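Local coordinates for N-acetyltransferase domain-containing protein (Deinococcus radiodurans, PDB 3S6F) that binds coenzyme A and, as a member of the GNAT family, probably transfers an acetyl group from acetyl-coenzyme A to an amine, at residues G26-W31 with E38-I43; V51-R54 with V60-F63. One frame throughout, in Å; residues are numbered along the deposited sequence. Where two conformers were deposited one is given.

Interaction 1 (G26-W31 with E38-I43)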
loop_
_atom_site.group_PDB
_atom_site.type_symbol
_atom_site.label_atom_id
_atom_site.label_comp_id
_atom_site.label_asym_id
_atom_site.label_seq_id
_atom_site.Cartn_x
_atom_site.Cartn_y
_atom_site.Cartn_z
ATOM N N GLY A 26 -18.436 13.752 7.461
ATOM C CA GLY A 26 -18.440 13.049 8.738
ATOM C C GLY A 26 -17.313 12.084 9.028
ATOM O O GLY A 26 -17.376 11.391 10.035
ATOM N N PHE A 27 -16.316 12.014 8.146
ATOM C CA PHE A 27 -15.173 11.129 8.319
ATOM C C PHE A 27 -13.993 11.892 8.887
ATOM O O PHE A 27 -14.044 13.106 9.144
ATOM C CB PHE A 27 -14.881 10.411 7.006
ATOM C CG PHE A 27 -15.946 9.435 6.658
ATOM C CD1 PHE A 27 -16.082 8.263 7.384
ATOM C CD2 PHE A 27 -16.858 9.683 5.653
ATOM C CE1 PHE A 27 -17.100 7.375 7.117
ATOM C CE2 PHE A 27 -17.854 8.763 5.367
ATOM C CZ PHE A 27 -17.972 7.616 6.119
ATOM N N PHE A 28 -12.930 11.143 9.129
ATOM C CA PHE A 28 -11.674 11.668 9.684
ATOM C C PHE A 28 -11.889 12.206 11.085
ATOM O O PHE A 28 -11.281 13.205 11.498
ATOM C CB PHE A 28 -11.021 12.679 8.756
ATOM C CG PHE A 28 -10.829 12.133 7.363
ATOM C CD1 PHE A 28 -9.786 11.241 7.082
ATOM C CD2 PHE A 28 -11.662 12.542 6.335
ATOM C CE1 PHE A 28 -9.600 10.747 5.829
ATOM C CE2 PHE A 28 -11.454 12.062 5.073
ATOM C CZ PHE A 28 -10.427 11.157 4.832
ATOM N N GLU A 29 -12.635 11.462 11.883
ATOM C CA GLU A 29 -12.869 11.822 13.274
ATOM C C GLU A 29 -11.511 11.868 13.974
ATOM O O GLU A 29 -10.680 10.944 13.861
ATOM C CB GLU A 29 -13.817 10.823 13.972
ATOM C CG GLU A 29 -14.243 11.257 15.402
ATOM C CD GLU A 29 -14.846 10.113 16.271
ATOM O OE1 GLU A 29 -15.279 9.075 15.722
ATOM O OE2 GLU A 29 -14.941 10.259 17.527
ATOM N N GLY A 30 -11.234 12.946 14.696
ATOM C CA GLY A 30 -9.973 13.057 15.423
ATOM C C GLY A 30 -8.796 13.570 14.615
ATOM O O GLY A 30 -7.717 13.802 15.188
ATOM N N TRP A 31 -8.942 13.785 13.318
ATOM C CA TRP A 31 -7.835 14.277 12.514
ATOM C C TRP A 31 -7.721 15.782 12.684
ATOM O O TRP A 31 -8.696 16.488 12.496
ATOM C CB TRP A 31 -8.033 13.975 11.041
ATOM C CG TRP A 31 -7.859 12.518 10.667
ATOM C CD1 TRP A 31 -8.326 11.399 11.324
ATOM C CD2 TRP A 31 -7.192 12.048 9.501
ATOM N NE1 TRP A 31 -7.963 10.272 10.630
ATOM C CE2 TRP A 31 -7.252 10.640 9.522
ATOM C CE3 TRP A 31 -6.547 12.670 8.434
ATOM C CZ2 TRP A 31 -6.682 9.861 8.531
ATOM C CZ3 TRP A 31 -5.974 11.883 7.456
ATOM C CH2 TRP A 31 -6.037 10.499 7.518
ATOM N N GLU A 38 -14.807 16.625 -0.557
ATOM C CA GLU A 38 -14.410 16.675 -1.961
ATOM C C GLU A 38 -13.100 15.923 -2.185
ATOM O O GLU A 38 -12.957 15.156 -3.156
ATOM C CB GLU A 38 -14.275 18.129 -2.424
ATOM C CG GLU A 38 -15.598 18.913 -2.466
ATOM C CD GLU A 38 -16.208 19.342 -1.086
ATOM O OE1 GLU A 38 -15.541 19.406 0.020
ATOM O OE2 GLU A 38 -17.451 19.640 -1.116
ATOM N N THR A 39 -12.132 16.099 -1.282
ATOM C CA THR A 39 -10.892 15.370 -1.368
ATOM C C THR A 39 -11.088 13.881 -1.150
ATOM O O THR A 39 -10.469 13.060 -1.827
ATOM C CB THR A 39 -9.818 15.972 -0.452
ATOM O OG1 THR A 39 -9.602 17.320 -0.903
ATOM C CG2 THR A 39 -8.513 15.175 -0.515
ATOM N N LEU A 40 -11.932 13.501 -0.197
ATOM C CA LEU A 40 -12.253 12.097 0.003
ATOM C C LEU A 40 -12.810 11.461 -1.274
ATOM O O LEU A 40 -12.455 10.350 -1.627
ATOM C CB LEU A 40 -13.163 11.906 1.224
ATOM C CG LEU A 40 -13.576 10.450 1.524
ATOM C CD1 LEU A 40 -12.395 9.499 1.627
ATOM C CD2 LEU A 40 -14.416 10.405 2.805
ATOM N N TRP A 41 -13.688 12.187 -1.962
ATOM C CA TRP A 41 -14.215 11.683 -3.219
ATOM C C TRP A 41 -13.059 11.383 -4.182
ATOM O O TRP A 41 -12.997 10.325 -4.810
ATOM C CB TRP A 41 -15.198 12.727 -3.804
ATOM C CG TRP A 41 -16.118 12.225 -4.875
ATOM C CD1 TRP A 41 -17.430 11.909 -4.711
ATOM C CD2 TRP A 41 -15.812 11.966 -6.244
ATOM N NE1 TRP A 41 -17.962 11.468 -5.871
ATOM C CE2 TRP A 41 -17.010 11.499 -6.848
ATOM C CE3 TRP A 41 -14.670 12.083 -7.035
ATOM C CZ2 TRP A 41 -17.082 11.144 -8.160
ATOM C CZ3 TRP A 41 -14.760 11.718 -8.369
ATOM C CH2 TRP A 41 -15.963 11.225 -8.895
ATOM N N ARG A 42 -12.104 12.305 -4.298
ATOM C CA ARG A 42 -10.941 12.084 -5.178
ATOM C C ARG A 42 -10.062 10.914 -4.712
ATOM O O ARG A 42 -9.575 10.131 -5.540
ATOM C CB ARG A 42 -10.123 13.350 -5.353
ATOM C CG ARG A 42 -10.856 14.507 -6.011
ATOM C CD ARG A 42 -9.889 15.721 -6.287
ATOM N NE ARG A 42 -9.299 16.331 -5.051
ATOM C CZ ARG A 42 -8.018 16.348 -4.660
ATOM N NH1 ARG A 42 -7.048 15.771 -5.368
ATOM N NH2 ARG A 42 -7.700 16.935 -3.498
ATOM N N ILE A 43 -9.875 10.799 -3.393
ATOM C CA ILE A 43 -9.128 9.659 -2.851
ATOM C C ILE A 43 -9.757 8.332 -3.266
ATOM O O ILE A 43 -9.079 7.422 -3.729
ATOM C CB ILE A 43 -9.001 9.793 -1.292
ATOM C CG1 ILE A 43 -8.060 10.936 -0.929
ATOM C CG2 ILE A 43 -8.548 8.484 -0.674
ATOM C CD1 ILE A 43 -8.125 11.363 0.535
#
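The loop leading from strand 11-13 into helix 37-46 of this GNAT fold packs on that helix through Phe27 and Phe28, which both meet Leu40. Leu40 has CG anti to its backbone N (chi1 180°), which extends the forked end of the side chain from the helix toward the two rings. Leu40 CD2 serves both, 3.8 Å from Phe27 CD2 and 4.1 Å from Phe28 CE2; Leu40 CD1 meets Phe28 CZ at 4.1 Å. Phe27 crosses the leucine at roughly a right angle, whereas Phe28 comes at a slant.

Phe28 also opens a type II turn closed by Trp31 N to Phe28 O (3.0 Å). The turn sets the Phe28 ring edge-on to one face of the Trp31 indole, Phe28 CD1 standing 3.4 Å above the indole plane over its centre. The carboxylate of Glu80 accepts a hydrogen bond from Phe28 N at one oxygen and from Glu29 N at the other, tying this part of the loop to strand 73-81. On the helix, Thr39, Arg42 and Ile43 pack on Ile71 of the second subunit. Between loop and helix the contact is small, buried and purely apolar: dispersion between one leucine and two rings carries it, while polar ties to neighbouring elements hold the loop backbone.

Interaction 2 (V51-R54 with V60-F63)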
loop_
_atom_site.group_PDB
_atom_site.type_symbol
_atom_site.label_atom_id
_atom_site.label_comp_id
_atom_site.label_asym_id
_atom_site.label_seq_id
_atom_site.Cartn_x
_atom_site.Cartn_y
_atom_site.Cartn_z
ATOM N N VAL A 51 -14.851 0.154 -0.804
ATOM C CA VAL A 51 -16.214 -0.241 -0.461
ATOM C C VAL A 51 -16.840 0.860 0.391
ATOM O O VAL A 51 -16.187 1.343 1.309
ATOM C CB VAL A 51 -16.298 -1.595 0.281
ATOM C CG1 VAL A 51 -17.755 -2.059 0.424
ATOM C CG2 VAL A 51 -15.469 -2.680 -0.422
ATOM N N LEU A 52 -18.053 1.254 0.052
ATOM C CA LEU A 52 -18.858 2.206 0.794
ATOM C C LEU A 52 -20.068 1.524 1.401
ATOM O O LEU A 52 -20.700 0.702 0.742
ATOM C CB LEU A 52 -19.383 3.319 -0.150
ATOM C CG LEU A 52 -18.356 3.986 -1.057
ATOM C CD1 LEU A 52 -18.998 5.067 -1.918
ATOM C CD2 LEU A 52 -17.186 4.574 -0.244
ATOM N N ALA A 53 -20.413 1.941 2.614
ATOM C CA ALA A 53 -21.636 1.551 3.311
ATOM C C ALA A 53 -22.511 2.786 3.414
ATOM O O ALA A 53 -22.041 3.816 3.887
ATOM C CB ALA A 53 -21.304 1.019 4.699
ATOM N N ARG A 54 -23.744 2.687 2.915
ATOM C CA ARG A 54 -24.644 3.834 2.780
ATOM C C ARG A 54 -25.986 3.550 3.449
ATOM O O ARG A 54 -26.523 2.455 3.340
ATOM C CB ARG A 54 -24.895 4.153 1.299
ATOM C CG ARG A 54 -23.601 4.423 0.534
ATOM C CD ARG A 54 -23.855 4.766 -0.925
ATOM N NE ARG A 54 -24.410 6.089 -1.099
ATOM C CZ ARG A 54 -24.832 6.587 -2.242
ATOM N NH1 ARG A 54 -24.900 5.842 -3.320
ATOM N NH2 ARG A 54 -25.222 7.834 -2.285
ATOM N N VAL A 60 -22.924 8.230 3.114
ATOM C CA VAL A 60 -21.918 7.214 3.346
ATOM C C VAL A 60 -21.584 7.207 4.843
ATOM O O VAL A 60 -21.151 8.227 5.384
ATOM C CB VAL A 60 -20.653 7.449 2.498
ATOM C CG1 VAL A 60 -19.588 6.369 2.808
ATOM C CG2 VAL A 60 -21.021 7.447 0.987
ATOM N N ILE A 61 -21.780 6.095 5.536
ATOM C CA ILE A 61 -21.480 6.059 6.955
ATOM C C ILE A 61 -20.293 5.155 7.294
ATOM O O ILE A 61 -19.846 5.135 8.430
ATOM C CB ILE A 61 -22.722 5.799 7.853
ATOM C CG1 ILE A 61 -23.375 4.465 7.504
ATOM C CG2 ILE A 61 -23.744 6.956 7.754
ATOM C CD1 ILE A 61 -22.593 3.198 7.883
ATOM N N GLY A 62 -19.733 4.469 6.285
ATOM C CA GLY A 62 -18.483 3.735 6.480
ATOM C C GLY A 62 -17.811 3.582 5.166
ATOM O O GLY A 62 -18.489 3.484 4.126
ATOM N N PHE A 63 -16.476 3.497 5.169
ATOM C CA PHE A 63 -15.747 3.240 3.926
ATOM C C PHE A 63 -14.452 2.570 4.247
ATOM O O PHE A 63 -13.923 2.627 5.364
ATOM C CB PHE A 63 -15.504 4.515 3.088
ATOM C CG PHE A 63 -14.384 5.390 3.597
ATOM C CD1 PHE A 63 -14.574 6.274 4.620
ATOM C CD2 PHE A 63 -13.123 5.251 3.052
ATOM C CE1 PHE A 63 -13.524 7.027 5.096
ATOM C CE2 PHE A 63 -12.086 6.037 3.502
ATOM C CZ PHE A 63 -12.278 6.891 4.540
#
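The Phe63 ring and the Arg54 guanidinium are the flat groups here, and each touches across the hairpin by the aliphatic part of its side chain. Phe63 CB meets Leu52 CD2 at 3.7 Å while its ring leads away from strand 49-54, toward helix 37-46, and joins the Phe27 ring edge-to-face. Val60 CG2 lies obliquely beside the guanidinium and touches Arg54 CG at 4.0 Å. The polar end of Arg54 is satisfied farther on: NH2 bonds the carbonyls of Gly18 and Gly58, and NH1 bonds Gln13 OE1.

Leu52, Arg54, Val60 and Phe63 share one face of the sheet. Leu52 with Phe63 and Arg54 with Val60 are antiparallel non-hydrogen-bonded pairs; Ala53 with Gly62 is the hydrogen-bonded pair between them. Ala53 N donates to Gly62 O over 2.9 Å and almost straight (170°). Ala53 O receives two N-H groups: Ile61 N at 2.8 Å and, weakly, Gly62 N at 3.4 Å. Beyond this pair, Phe63 CA makes a CA-H...O contact of 3.3 Å with Val51 O.

Ile61 is the extra residue, its psi of -3° kinking the strand. In the conformer described, Ile61 CD1 comes within 4.1 Å of Ala53 CB, a contact that need not hold in the other; Leu90 of helix 90-102 packs on Ala53 from the same face. Two successive residues facing Ala53 make this a classic beta bulge, placed near the turn of the hairpin 49-54/60-68 in the antiparallel run of strands at the heart of the GNAT fold.

How the interactions relate
Although interactions 1 and 2 follow one another in the chain, with centres 12 Å apart, they form one continuous core through Phe27. Its ring reaches from the loop to the bulged strand: Phe27 CZ lies 3.3 Å from Val60 O and 3.6 Å from Gly62 N. Leu40 of interaction 1 also touches Phe63 of interaction 2, so that helix 37-46 and the 26-31 loop cover the same part of the sheet. The coenzyme A site is close to both: the bound coenzyme A is about 7 Å from the Phe27 side chain and about 8 Å from Gly62, and the side chain of Val81, which binds it, is about 6 Å and 4 Å from them.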